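Local structure of heat shock protease HtrA (Thermotoga maritima, 1L1J) at residues S90-E95 against K115-L120. The protein is a heat-shock protease, probably periplasmic and thought to act as an ATP-independent serine endopeptidase, represented here by its trypsin-like protease domain. Residues are numbered along the deposited sequence; the frame is centred on the assembly and turned at random.
Sequences SKYDAE and KKFPYL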
# COMPACT_ATOMS: atom_id res chain seq x y z
N SER A 90 12.25 6.72 -12.50
CA SER A 90 12.48 8.01 -11.84
C SER A 90 12.33 7.98 -10.32
O SER A 90 11.45 7.30 -9.80
CB SER A 90 11.53 9.07 -12.43
OG SER A 90 10.17 8.76 -12.21
N LYS A 91 13.19 8.71 -9.61
CA LYS A 91 13.14 8.75 -8.15
C LYS A 91 12.69 10.12 -7.65
O LYS A 91 12.83 11.13 -8.35
CB LYS A 91 14.51 8.37 -7.56
CG LYS A 91 15.02 7.02 -8.07
CD LYS A 91 15.78 6.20 -7.02
CE LYS A 91 16.30 4.89 -7.64
NZ LYS A 91 17.10 3.99 -6.73
N TYR A 92 12.12 10.17 -6.44
CA TYR A 92 11.64 11.43 -5.88
C TYR A 92 11.75 11.51 -4.38
O TYR A 92 12.09 10.55 -3.69
CB TYR A 92 10.17 11.66 -6.24
CG TYR A 92 9.85 11.58 -7.70
CD1 TYR A 92 9.89 10.37 -8.37
CD2 TYR A 92 9.52 12.73 -8.43
CE1 TYR A 92 9.63 10.29 -9.73
CE2 TYR A 92 9.25 12.66 -9.79
CZ TYR A 92 9.31 11.44 -10.44
OH TYR A 92 9.07 11.35 -11.79
N ASP A 93 11.43 12.70 -3.88
CA ASP A 93 11.43 12.97 -2.45
C ASP A 93 10.02 13.38 -2.11
O ASP A 93 9.46 14.29 -2.72
CB ASP A 93 12.40 14.10 -2.12
CG ASP A 93 13.83 13.61 -1.94
OD1 ASP A 93 14.17 13.15 -0.82
OD2 ASP A 93 14.60 13.68 -2.93
N ALA A 94 9.44 12.68 -1.14
CA ALA A 94 8.08 12.94 -0.73
C ALA A 94 8.02 13.74 0.55
O ALA A 94 8.91 13.65 1.41
CB ALA A 94 7.35 11.64 -0.54
N GLU A 95 6.95 14.52 0.69
CA GLU A 95 6.77 15.33 1.88
C GLU A 95 5.60 14.78 2.69
O GLU A 95 4.48 14.74 2.21
CB GLU A 95 6.47 16.77 1.49
CG GLU A 95 6.72 17.75 2.61
CD GLU A 95 6.31 19.14 2.23
OE1 GLU A 95 6.85 20.09 2.84
OE2 GLU A 95 5.44 19.27 1.34
N LYS A 115 5.29 17.94 -16.00
CA LYS A 115 4.11 17.12 -16.21
C LYS A 115 3.59 16.53 -14.92
O LYS A 115 4.33 16.37 -13.94
CB LYS A 115 4.39 16.00 -17.22
CG LYS A 115 4.29 16.45 -18.68
CD LYS A 115 2.91 17.06 -18.96
CE LYS A 115 2.82 17.67 -20.36
NZ LYS A 115 1.48 18.27 -20.65
N LYS A 116 2.30 16.22 -14.93
CA LYS A 116 1.66 15.62 -13.78
C LYS A 116 1.86 14.12 -13.89
O LYS A 116 2.38 13.62 -14.90
CB LYS A 116 0.18 15.99 -13.78
CG LYS A 116 -0.06 17.50 -13.65
CD LYS A 116 -1.54 17.85 -13.46
CE LYS A 116 -1.72 19.34 -13.17
NZ LYS A 116 -3.12 19.69 -12.83
N PHE A 117 1.47 13.39 -12.85
CA PHE A 117 1.64 11.95 -12.80
C PHE A 117 0.38 11.15 -13.10
O PHE A 117 -0.72 11.71 -13.18
CB PHE A 117 2.12 11.55 -11.41
CG PHE A 117 3.34 12.29 -10.96
CD1 PHE A 117 4.59 11.96 -11.44
CD2 PHE A 117 3.23 13.32 -10.03
CE1 PHE A 117 5.73 12.64 -11.01
CE2 PHE A 117 4.36 14.01 -9.58
CZ PHE A 117 5.61 13.67 -10.08
N PRO A 118 0.52 9.83 -13.28
CA PRO A 118 -0.62 8.96 -13.55
C PRO A 118 -1.26 8.68 -12.18
O PRO A 118 -0.56 8.68 -11.17
CB PRO A 118 0.02 7.72 -14.15
CG PRO A 118 1.36 7.68 -13.48
CD PRO A 118 1.79 9.12 -13.53
N TYR A 119 -2.56 8.46 -12.15
CA TYR A 119 -3.21 8.23 -10.87
C TYR A 119 -4.37 7.26 -10.93
O TYR A 119 -4.98 7.05 -11.99
CB TYR A 119 -3.72 9.56 -10.31
CG TYR A 119 -4.74 10.20 -11.22
CD1 TYR A 119 -6.07 10.30 -10.84
CD2 TYR A 119 -4.37 10.66 -12.49
CE1 TYR A 119 -7.03 10.85 -11.70
CE2 TYR A 119 -5.32 11.21 -13.35
CZ TYR A 119 -6.65 11.30 -12.95
OH TYR A 119 -7.58 11.85 -13.80
N LEU A 120 -4.68 6.68 -9.77
CA LEU A 120 -5.78 5.73 -9.64
C LEU A 120 -7.03 6.47 -9.15
O LEU A 120 -6.93 7.54 -8.57
CB LEU A 120 -5.42 4.62 -8.65
CG LEU A 120 -4.40 3.53 -9.00
CD1 LEU A 120 -4.05 3.58 -10.47
CD2 LEU A 120 -3.16 3.69 -8.14
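The Phe117 ring turns its CE1–CZ edge toward one face of the Tyr92 ring in an offset edge-to-face pair, planes at 82° and centroids 5.5 Å apart. Contact falls toward the hydroxyl end of the tyrosine: Phe117 CE1 lies 3.7 Å from Tyr92 CE2 and equally near Tyr92 OH, which sits in the plane of the phenylalanine ring at its edge. CG lies beside the backbone N in both residues (chi1 -54° in Tyr92, -53° in Phe117), and the side chains run antiparallel, overlapping near their ends. Phenylalanine suits its place because its slightly positive C–H edge can meet an electron-rich ring face; tyrosine supplies that face and a hydroxyl that can bond beyond it. Tyr92 OH donates a 2.8 Å hydrogen bond to Ser90 OG, itself bonded to Asp88 OD1, tethering the ring's far end. Replacing Tyr92 by an alanine would probably leave the Phe117 edge without its aromatic partner and Ser90 OG without the phenol's bond. Ile110 touches both rings, making a small apolar cluster. Away from the predicted catalytic triad, the pair joins strand 91-93, antiparallel to strand 83-85 in the N-terminal beta-barrel, to the loop before strand 121-122 in this two-barrel, chymotrypsin-like fold.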